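PDB 4H51: aspartate aminotransferase from Leishmania major, which probably transfers the amino group between L-aspartate and 2-oxoglutarate, using pyridoxal 5'-phosphate as cofactor, and works as a homodimer. Local coordinates for residues Leu35-Ala39 with Gln381-Ile387; Arg341-Tyr345 with Trp357-Gln363; Met366-Leu370 with Ser390-Ala396. All coordinates share one frame. Residues are numbered along the deposited sequence.

Contact 1. Residues Leu35-Ala39 with Gln381-Ile387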
loop_
_atom_site.group_PDB
_atom_site.type_symbol
_atom_site.label_atom_id
_atom_site.label_comp_id
_atom_site.label_asym_id
_atom_site.label_seq_id
_atom_site.Cartn_x
_atom_site.Cartn_y
_atom_site.Cartn_z
ATOM N N LEU B 35 -11.830 -0.004 19.478
ATOM C CA LEU B 35 -13.252 0.132 19.971
ATOM C C LEU B 35 -14.228 -0.529 19.007
ATOM O O LEU B 35 -15.171 -1.162 19.438
ATOM C CB LEU B 35 -13.624 1.610 20.266
ATOM C CG LEU B 35 -15.006 2.025 20.839
ATOM C CD1 LEU B 35 -15.233 1.648 22.279
ATOM C CD2 LEU B 35 -15.202 3.542 20.667
ATOM N N ALA B 36 -13.925 -0.474 17.707
ATOM C CA ALA B 36 -14.670 -1.186 16.666
ATOM C C ALA B 36 -14.646 -2.717 16.921
ATOM O O ALA B 36 -15.677 -3.391 16.780
ATOM C CB ALA B 36 -14.114 -0.862 15.274
ATOM N N LYS B 37 -13.482 -3.241 17.321
ATOM C CA LYS B 37 -13.332 -4.678 17.635
ATOM C C LYS B 37 -14.182 -5.032 18.863
ATOM O O LYS B 37 -14.917 -6.051 18.854
ATOM C CB LYS B 37 -11.847 -5.047 17.840
ATOM N N ARG B 38 -14.127 -4.210 19.909
ATOM C CA ARG B 38 -14.994 -4.470 21.085
ATOM C C ARG B 38 -16.481 -4.447 20.698
ATOM O O ARG B 38 -17.240 -5.379 20.989
ATOM C CB ARG B 38 -14.767 -3.439 22.176
ATOM C CG ARG B 38 -15.804 -3.506 23.298
ATOM C CD ARG B 38 -15.565 -2.377 24.275
ATOM N NE ARG B 38 -16.609 -2.272 25.299
ATOM C CZ ARG B 38 -16.650 -1.309 26.220
ATOM N NH1 ARG B 38 -15.722 -0.354 26.233
ATOM N NH2 ARG B 38 -17.625 -1.260 27.119
ATOM N N ALA B 39 -16.886 -3.360 20.035
ATOM C CA ALA B 39 -18.269 -3.200 19.580
ATOM C C ALA B 39 -18.790 -4.450 18.828
ATOM O O ALA B 39 -19.912 -4.892 19.066
ATOM C CB ALA B 39 -18.380 -1.947 18.708
ATOM N N GLN B 381 -21.139 3.611 25.971
ATOM C CA GLN B 381 -20.377 2.474 25.484
ATOM C C GLN B 381 -20.700 1.215 26.296
ATOM O O GLN B 381 -20.835 0.120 25.741
ATOM C CB GLN B 381 -18.878 2.753 25.558
ATOM C CG GLN B 381 -18.383 3.755 24.544
ATOM C CD GLN B 381 -16.952 4.229 24.824
ATOM O OE1 GLN B 381 -16.383 3.921 25.890
ATOM N NE2 GLN B 381 -16.371 4.993 23.879
ATOM N N ASN B 382 -20.840 1.399 27.593
ATOM C CA ASN B 382 -21.081 0.290 28.506
ATOM C C ASN B 382 -22.494 -0.238 28.372
ATOM O O ASN B 382 -22.756 -1.384 28.753
ATOM C CB ASN B 382 -20.802 0.722 29.944
ATOM C CG ASN B 382 -19.358 1.099 30.175
ATOM O OD1 ASN B 382 -18.437 0.672 29.448
ATOM N ND2 ASN B 382 -19.144 1.914 31.187
ATOM N N HIS B 383 -23.389 0.598 27.824
ATOM C CA HIS B 383 -24.773 0.214 27.453
ATOM C C HIS B 383 -24.883 -0.127 26.013
ATOM O O HIS B 383 -25.946 -0.049 25.424
ATOM C CB HIS B 383 -25.741 1.315 27.821
ATOM C CG HIS B 383 -25.783 1.553 29.286
ATOM N ND1 HIS B 383 -24.656 1.726 30.010
ATOM C CD2 HIS B 383 -26.850 1.577 30.190
ATOM C CE1 HIS B 383 -24.986 1.883 31.307
ATOM N NE2 HIS B 383 -26.330 1.794 31.414
ATOM N N ASN B 384 -23.774 -0.557 25.432
ATOM C CA ASN B 384 -23.802 -1.075 24.090
ATOM C C ASN B 384 -24.285 0.000 23.074
ATOM O O ASN B 384 -24.740 -0.338 22.020
ATOM C CB ASN B 384 -24.664 -2.362 24.056
ATOM C CG ASN B 384 -23.864 -3.649 24.298
ATOM O OD1 ASN B 384 -22.639 -3.643 24.556
ATOM N ND2 ASN B 384 -24.566 -4.783 24.175
ATOM N N ILE B 385 -24.127 1.289 23.385
ATOM C CA ILE B 385 -24.219 2.357 22.361
ATOM C C ILE B 385 -22.774 2.838 22.139
ATOM O O ILE B 385 -22.287 3.660 22.872
ATOM C CB ILE B 385 -25.148 3.528 22.790
ATOM C CG1 ILE B 385 -26.610 3.064 23.038
ATOM C CG2 ILE B 385 -25.158 4.631 21.730
ATOM C CD1 ILE B 385 -27.201 2.151 21.976
ATOM N N PHE B 386 -22.096 2.244 21.177
ATOM C CA PHE B 386 -20.658 2.415 20.994
ATOM C C PHE B 386 -20.373 3.614 20.089
ATOM O O PHE B 386 -20.197 3.485 18.871
ATOM C CB PHE B 386 -20.007 1.162 20.412
ATOM C CG PHE B 386 -20.097 -0.052 21.306
ATOM C CD1 PHE B 386 -19.087 -0.328 22.232
ATOM C CD2 PHE B 386 -21.168 -0.919 21.208
ATOM C CE1 PHE B 386 -19.154 -1.445 23.039
ATOM C CE2 PHE B 386 -21.234 -2.043 21.999
ATOM C CZ PHE B 386 -20.223 -2.304 22.932
ATOM N N ILE B 387 -20.376 4.765 20.722
ATOM C CA ILE B 387 -19.776 5.984 20.163
ATOM C C ILE B 387 -18.346 6.142 20.707
ATOM O O ILE B 387 -17.979 5.480 21.700
ATOM C CB ILE B 387 -20.639 7.217 20.506
ATOM C CG1 ILE B 387 -20.672 7.477 21.998
ATOM C CG2 ILE B 387 -22.068 7.015 20.015
ATOM C CD1 ILE B 387 -21.472 8.678 22.374
HETATM O O HOH W 1 -16.254 2.011 27.984
#

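Contact 2. Residues Arg341-Tyr345 with Trp357-Gln363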
loop_
_atom_site.group_PDB
_atom_site.type_symbol
_atom_site.label_atom_id
_atom_site.label_comp_id
_atom_site.label_asym_id
_atom_site.label_seq_id
_atom_site.Cartn_x
_atom_site.Cartn_y
_atom_site.Cartn_z
ATOM N N ARG B 341 -30.388 10.904 11.006
ATOM C CA ARG B 341 -30.138 12.093 11.837
ATOM C C ARG B 341 -31.479 12.690 12.290
ATOM O O ARG B 341 -31.683 13.038 13.451
ATOM C CB ARG B 341 -29.362 13.147 11.075
ATOM C CG ARG B 341 -27.987 12.784 10.615
ATOM C CD ARG B 341 -27.469 13.913 9.749
ATOM N NE ARG B 341 -26.094 13.678 9.340
ATOM C CZ ARG B 341 -25.028 13.774 10.129
ATOM N NH1 ARG B 341 -25.151 14.147 11.400
ATOM N NH2 ARG B 341 -23.819 13.495 9.638
ATOM N N ARG B 342 -32.431 12.723 11.361
ATOM C CA ARG B 342 -33.751 13.267 11.653
ATOM C C ARG B 342 -34.457 12.389 12.691
ATOM O O ARG B 342 -35.095 12.894 13.613
ATOM C CB ARG B 342 -34.569 13.418 10.360
ATOM C CG ARG B 342 -36.052 13.716 10.565
ATOM C CD ARG B 342 -36.283 15.064 11.249
ATOM N NE ARG B 342 -35.636 16.202 10.569
ATOM C CZ ARG B 342 -35.774 17.480 10.962
ATOM N NH1 ARG B 342 -36.517 17.796 12.025
ATOM N NH2 ARG B 342 -35.169 18.454 10.289
ATOM N N THR B 343 -34.284 11.073 12.595
ATOM C CA THR B 343 -34.874 10.191 13.576
ATOM C C THR B 343 -34.329 10.408 14.992
ATOM O O THR B 343 -35.082 10.393 15.987
ATOM C CB THR B 343 -34.648 8.725 13.192
ATOM O OG1 THR B 343 -35.224 8.475 11.896
ATOM C CG2 THR B 343 -35.268 7.827 14.183
ATOM N N VAL B 344 -33.009 10.546 15.101
ATOM C CA VAL B 344 -32.371 10.805 16.398
ATOM C C VAL B 344 -32.861 12.139 16.946
ATOM O O VAL B 344 -33.277 12.228 18.122
ATOM C CB VAL B 344 -30.811 10.845 16.265
ATOM C CG1 VAL B 344 -30.170 11.212 17.590
ATOM C CG2 VAL B 344 -30.309 9.503 15.730
ATOM N N TYR B 345 -32.818 13.154 16.091
ATOM C CA TYR B 345 -33.159 14.514 16.464
ATOM C C TYR B 345 -34.613 14.629 16.907
ATOM O O TYR B 345 -34.868 15.223 17.938
ATOM C CB TYR B 345 -32.848 15.476 15.334
ATOM C CG TYR B 345 -33.310 16.893 15.559
ATOM C CD1 TYR B 345 -32.666 17.730 16.465
ATOM C CD2 TYR B 345 -34.394 17.409 14.839
ATOM C CE1 TYR B 345 -33.095 19.036 16.662
ATOM C CE2 TYR B 345 -34.845 18.702 15.043
ATOM C CZ TYR B 345 -34.179 19.517 15.938
ATOM O OH TYR B 345 -34.623 20.807 16.139
ATOM N N TRP B 357 -30.107 20.328 20.214
ATOM C CA TRP B 357 -29.702 19.139 19.466
ATOM C C TRP B 357 -29.713 19.308 17.998
ATOM O O TRP B 357 -29.572 18.317 17.274
ATOM C CB TRP B 357 -30.572 17.982 19.903
ATOM C CG TRP B 357 -30.321 17.760 21.351
ATOM C CD1 TRP B 357 -31.074 18.230 22.436
ATOM C CD2 TRP B 357 -29.134 17.135 21.948
ATOM N NE1 TRP B 357 -30.479 17.889 23.620
ATOM C CE2 TRP B 357 -29.306 17.238 23.403
ATOM C CE3 TRP B 357 -27.993 16.502 21.438
ATOM C CZ2 TRP B 357 -28.384 16.698 24.289
ATOM C CZ3 TRP B 357 -27.066 15.968 22.342
ATOM C CH2 TRP B 357 -27.254 16.070 23.735
ATOM N N GLU B 358 -29.801 20.555 17.535
ATOM C CA GLU B 358 -29.901 20.845 16.104
ATOM C C GLU B 358 -28.613 20.471 15.352
ATOM O O GLU B 358 -28.612 20.252 14.149
ATOM C CB GLU B 358 -30.286 22.309 15.864
ATOM C CG GLU B 358 -31.778 22.612 16.168
ATOM C CD GLU B 358 -32.139 22.646 17.661
ATOM O OE1 GLU B 358 -31.335 23.149 18.479
ATOM O OE2 GLU B 358 -33.240 22.175 18.039
ATOM N N HIS B 359 -27.505 20.383 16.072
ATOM C CA HIS B 359 -26.285 19.909 15.434
ATOM C C HIS B 359 -26.439 18.533 14.818
ATOM O O HIS B 359 -25.754 18.226 13.829
ATOM C CB HIS B 359 -25.082 19.973 16.360
ATOM C CG HIS B 359 -25.258 19.267 17.685
ATOM N ND1 HIS B 359 -26.042 19.750 18.673
ATOM C CD2 HIS B 359 -24.637 18.126 18.201
ATOM C CE1 HIS B 359 -25.970 18.929 19.729
ATOM N NE2 HIS B 359 -25.096 17.939 19.441
ATOM N N VAL B 360 -27.296 17.704 15.412
ATOM C CA VAL B 360 -27.547 16.360 14.930
ATOM C C VAL B 360 -28.019 16.371 13.475
ATOM O O VAL B 360 -27.525 15.599 12.650
ATOM C CB VAL B 360 -28.555 15.605 15.808
ATOM C CG1 VAL B 360 -28.840 14.237 15.227
ATOM C CG2 VAL B 360 -28.061 15.492 17.253
ATOM N N ILE B 361 -28.964 17.257 13.162
ATOM C CA ILE B 361 -29.457 17.377 11.786
ATOM C C ILE B 361 -28.631 18.338 10.931
ATOM O O ILE B 361 -28.626 18.227 9.704
ATOM C CB ILE B 361 -30.976 17.726 11.725
ATOM C CG1 ILE B 361 -31.340 18.885 12.660
ATOM C CG2 ILE B 361 -31.834 16.537 12.095
ATOM C CD1 ILE B 361 -32.766 19.384 12.457
ATOM N N ASN B 362 -27.934 19.301 11.533
ATOM C CA ASN B 362 -27.141 20.234 10.758
ATOM C C ASN B 362 -25.753 19.713 10.383
ATOM O O ASN B 362 -25.166 20.148 9.398
ATOM C CB ASN B 362 -26.998 21.601 11.462
ATOM C CG ASN B 362 -28.331 22.293 11.695
ATOM O OD1 ASN B 362 -29.286 22.115 10.941
ATOM N ND2 ASN B 362 -28.425 23.052 12.789
ATOM N N GLN B 363 -25.189 18.803 11.177
ATOM C CA GLN B 363 -23.928 18.210 10.826
ATOM C C GLN B 363 -24.163 17.309 9.601
ATOM O O GLN B 363 -25.270 16.807 9.392
ATOM C CB GLN B 363 -23.316 17.443 12.023
ATOM C CG GLN B 363 -22.710 18.384 13.062
ATOM C CD GLN B 363 -22.416 17.710 14.385
ATOM O OE1 GLN B 363 -22.645 16.540 14.513
ATOM N NE2 GLN B 363 -21.871 18.451 15.360
#

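Contact 3. Residues Met366-Leu370 with Ser390-Ala396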
loop_
_atom_site.group_PDB
_atom_site.type_symbol
_atom_site.label_atom_id
_atom_site.label_comp_id
_atom_site.label_asym_id
_atom_site.label_seq_id
_atom_site.Cartn_x
_atom_site.Cartn_y
_atom_site.Cartn_z
ATOM N N MET B 366 -20.842 11.303 7.447
ATOM C CA MET B 366 -21.130 10.086 8.204
ATOM C C MET B 366 -21.326 10.317 9.698
ATOM O O MET B 366 -22.129 9.622 10.334
ATOM C CB MET B 366 -20.008 9.098 8.036
ATOM C CG MET B 366 -20.234 8.267 6.791
ATOM S SD MET B 366 -19.533 6.639 7.019
ATOM C CE MET B 366 -20.117 6.133 5.387
ATOM N N PHE B 367 -20.622 11.304 10.239
ATOM C CA PHE B 367 -20.584 11.471 11.692
ATOM C C PHE B 367 -21.492 12.574 12.286
ATOM O O PHE B 367 -21.950 13.527 11.592
ATOM C CB PHE B 367 -19.156 11.716 12.096
ATOM C CG PHE B 367 -18.201 10.636 11.671
ATOM C CD1 PHE B 367 -18.226 9.380 12.270
ATOM C CD2 PHE B 367 -17.232 10.884 10.712
ATOM C CE1 PHE B 367 -17.310 8.391 11.912
ATOM C CE2 PHE B 367 -16.313 9.899 10.347
ATOM C CZ PHE B 367 -16.341 8.654 10.937
ATOM N N SER B 368 -21.754 12.401 13.586
ATOM C CA SER B 368 -22.237 13.449 14.485
ATOM C C SER B 368 -21.161 13.538 15.600
ATOM O O SER B 368 -20.686 12.508 16.100
ATOM C CB SER B 368 -23.599 13.018 15.007
ATOM O OG SER B 368 -24.334 13.976 15.768
ATOM N N PHE B 369 -20.714 14.749 15.926
ATOM C CA PHE B 369 -19.999 15.019 17.154
ATOM C C PHE B 369 -21.081 15.484 18.151
ATOM O O PHE B 369 -21.586 16.593 18.027
ATOM C CB PHE B 369 -18.971 16.126 16.881
ATOM C CG PHE B 369 -17.650 15.927 17.538
ATOM C CD1 PHE B 369 -17.025 14.698 17.506
ATOM C CD2 PHE B 369 -16.975 16.984 18.115
ATOM C CE1 PHE B 369 -15.799 14.502 18.092
ATOM C CE2 PHE B 369 -15.758 16.789 18.710
ATOM C CZ PHE B 369 -15.157 15.556 18.696
ATOM N N LEU B 370 -21.472 14.624 19.093
ATOM C CA LEU B 370 -22.723 14.825 19.819
ATOM C C LEU B 370 -22.602 15.851 20.948
ATOM O O LEU B 370 -23.593 16.384 21.361
ATOM C CB LEU B 370 -23.241 13.500 20.403
ATOM C CG LEU B 370 -23.597 12.450 19.362
ATOM C CD1 LEU B 370 -23.814 11.071 19.984
ATOM C CD2 LEU B 370 -24.843 12.918 18.613
ATOM N N SER B 390 -14.841 10.802 22.536
ATOM C CA SER B 390 -14.995 12.229 22.153
ATOM C C SER B 390 -16.403 12.630 21.674
ATOM O O SER B 390 -16.660 13.789 21.318
ATOM C CB SER B 390 -13.971 12.570 21.075
ATOM O OG SER B 390 -14.121 11.734 19.921
ATOM N N GLY B 391 -17.303 11.663 21.662
ATOM C CA GLY B 391 -18.689 11.877 21.289
ATOM C C GLY B 391 -18.990 11.704 19.811
ATOM O O GLY B 391 -20.037 12.121 19.351
ATOM N N ARG B 392 -18.089 11.078 19.064
ATOM C CA ARG B 392 -18.327 10.804 17.650
ATOM C C ARG B 392 -19.170 9.576 17.420
ATOM O O ARG B 392 -18.856 8.499 17.943
ATOM C CB ARG B 392 -16.997 10.603 16.880
ATOM C CG ARG B 392 -17.221 10.726 15.386
ATOM C CD ARG B 392 -16.003 10.401 14.521
ATOM N NE ARG B 392 -15.747 8.960 14.443
ATOM C CZ ARG B 392 -14.688 8.396 13.843
ATOM N NH1 ARG B 392 -13.769 9.155 13.269
ATOM N NH2 ARG B 392 -14.556 7.057 13.819
ATOM N N ALA B 393 -20.195 9.715 16.587
ATOM C CA ALA B 393 -21.117 8.640 16.276
ATOM C C ALA B 393 -21.186 8.516 14.777
ATOM O O ALA B 393 -21.382 9.515 14.106
ATOM C CB ALA B 393 -22.531 8.945 16.830
ATOM N N ASN B 394 -21.021 7.299 14.256
ATOM C CA ASN B 394 -21.286 7.003 12.857
ATOM C C ASN B 394 -22.770 6.910 12.651
ATOM O O ASN B 394 -23.367 5.903 12.917
ATOM C CB ASN B 394 -20.606 5.694 12.447
ATOM C CG ASN B 394 -20.957 5.282 11.058
ATOM O OD1 ASN B 394 -21.322 6.125 10.238
ATOM N ND2 ASN B 394 -20.930 3.959 10.791
ATOM N N MET B 395 -23.364 7.975 12.128
ATOM C CA MET B 395 -24.779 8.017 11.905
ATOM C C MET B 395 -25.175 7.120 10.765
ATOM O O MET B 395 -26.292 6.633 10.717
ATOM C CB MET B 395 -25.274 9.454 11.645
ATOM C CG MET B 395 -24.814 10.478 12.669
ATOM S SD MET B 395 -25.488 10.205 14.340
ATOM C CE MET B 395 -27.204 10.694 14.171
ATOM N N ALA B 396 -24.226 6.814 9.882
ATOM C CA ALA B 396 -24.503 5.900 8.780
ATOM C C ALA B 396 -24.559 4.446 9.256
ATOM O O ALA B 396 -24.951 3.565 8.505
ATOM C CB ALA B 396 -23.415 6.054 7.715
#

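Contact 1. Residues Leu35-Ala39 with Gln381-Ile387
The backbones of Leu35-Ala39 and Gln381-Ile387 come closest at Ala39 and Phe386, CA to CA 6.3 Å. The first segment is one turn of helix 31-41, with Ala39 N bonded to Leu35 O at 2.9 Å. The second leaves helix 374-382 through a Schellman motif: Asn384, the C-prime residue with phi 61°, places its N 3.0 Å from Gln381 O, while Ile385 N bonds to Cys380 O. The chain then enters strand 385-386, which runs parallel to strand 47-48. The contact thus lays helix 31-41, near the N-terminus, against a helix-turn-strand unit from the C-terminal part of the chain, in the small domain of a fold-type I aminotransferase.

Phe386 points toward the helix. Ala39 CA lies 3.8 Å from its ring centroid and 1° off the normal, a nearly ideal CH-pi contact, and Ala39 CB is 3.6 Å from Phe386 CG. Leu35 CD1 and Arg38 NE meet the same ring at its edge, at 4.3 Å from CD1 and 3.5 Å from CE1 of Phe386. Extended along the exposed margin, Arg38 donates from NH2 to Asn382 OD1 (3.1 Å, 157°). Water 1 reinforces this link: it accepts from Arg38 NH1 and donates to Gln381 OE1 and Asn382 OD1. The other end of the Gln381 amide is held within its own segment, Gln381 NE2 donating to Ile387 O at 2.8 Å, and Leu35 CD2 rests 3.5 Å from Ile387 O.

Contact 2. Residues Arg341-Tyr345 with Trp357-Gln363
Two hydrogen bonds tie the Arg341-Tyr345 turn of helix 320-350 to the Trp357-Gln363 segment: Tyr345 OH donates to Glu358 OE2 at 2.7 Å, and Arg341 NH1 donates to Val360 O at 3.1 Å with an angle of 155°. They belong to a helix-loop-helix arrangement in which the chain, leaving helix 320-350, returns through a loop so that the Trp357-Gln363 segment with helix 359-362 packs against it, within the C-terminal part of the aminotransferase fold. Arg341 also works beyond the pair, since its NH2 bonds to Gly365 O and Phe367 O. Its guanidinium therefore bridges the short helix and the chain that follows. Gln363 O lies over the guanidinium face, 3.1 Å from Arg341 CZ, but the angles to NE and NH1 are too poor for hydrogen bonds. The Gln363 side chain turns to other partners, its OE1 accepting from Phe369 N.

Between the polar links the interface is apolar. The backbones are closest at Arg341 and Ile361, CA to CA 5.3 Å. Val360 CG1 reaches Val344 CB at 4.1 Å and Tyr345 CB at 4.2 Å, while Trp357 CB meets Tyr345 CD1 at 4.0 Å; the end of the Trp357 side chain leads away, and the side chain also touches Leu348 and Ile410. Ile361 CD1 sits over the faces of two planar groups: it is 3.4 Å from Arg342 NH2 and, in a CH-pi contact, 3.6 Å from the Tyr345 ring centroid, 23° off the normal.

Contact 3. Residues Met366-Leu370 with Ser390-Ala396
Strands 367-369 and 392-394 form a two-stranded antiparallel sheet, their axes 4.6 Å apart at 159°, in the small domain of the aminotransferase. Ser368 and Ala393 are the hydrogen-bonded pair, with N to O distances of 3.0 Å from Ser368 N to Ala393 O and 2.9 Å from Ala393 N to Ser368 O; Phe367-Asn394 and Phe369-Arg392 are non-hydrogen-bonded pairs.

On the face carrying Phe367 and Arg392, the side-chain torsions account for the packing of Arg392 on Phe367. Arg392 leaves the strand extended (chi1 and chi2 t), then bends at chi3 (p, 75°), which lays its guanidinium flat on the Phe367 ring: centres 3.8 Å apart, planes at 20°. Arg392 CD adds a CH-pi contact, 3.5 Å from the ring centroid. The charged end is held by Asn201 OD1 and Val50 O. The Ser-Gly-Arg sequence of residues 390-392 is consistent with the family's arginine that receives the substrate alpha-carboxylate.

Phe369 has an off-well chi1 of -140°, and Ser390 O lies over its ring face, 3.4 Å from Phe369 CE1. Gly391 (phi 90°, psi 16°) lets the chain turn where a CB would jam against the preceding carbonyl, and Gly391 O accepts from Leu370 N at 2.9 Å. Beyond the strands, Met366 O accepts from Met395 N at 2.7 Å. On the Ser368 face, Met395 curls back through three m torsions, bringing its SD within 3.5 Å of Ser368 CB.

In the fold
Along the chain contact 1 opens first and encloses contact 2 in its loop, contact 2 closes before contact 3 opens, and contacts 1 and 3 cross. The centres of contacts 2 and 3 lie about 10 Å apart, those of contacts 1 and 3 13 Å, and those of contacts 1 and 2 21 Å. Contact 3 touches both others: Ile387 CB meets Arg392 O at 3.4 Å, and Arg341 NH2 probably bonds to Phe367 O at 2.7 Å, as His359 NE2 does to Leu370 O at 2.9 Å. Helix 359-362 leads into strand 367-369, then helix 374-382. The two-stranded sheet thus links the packing of helix 31-41 to that of helix 320-350 within the small domain.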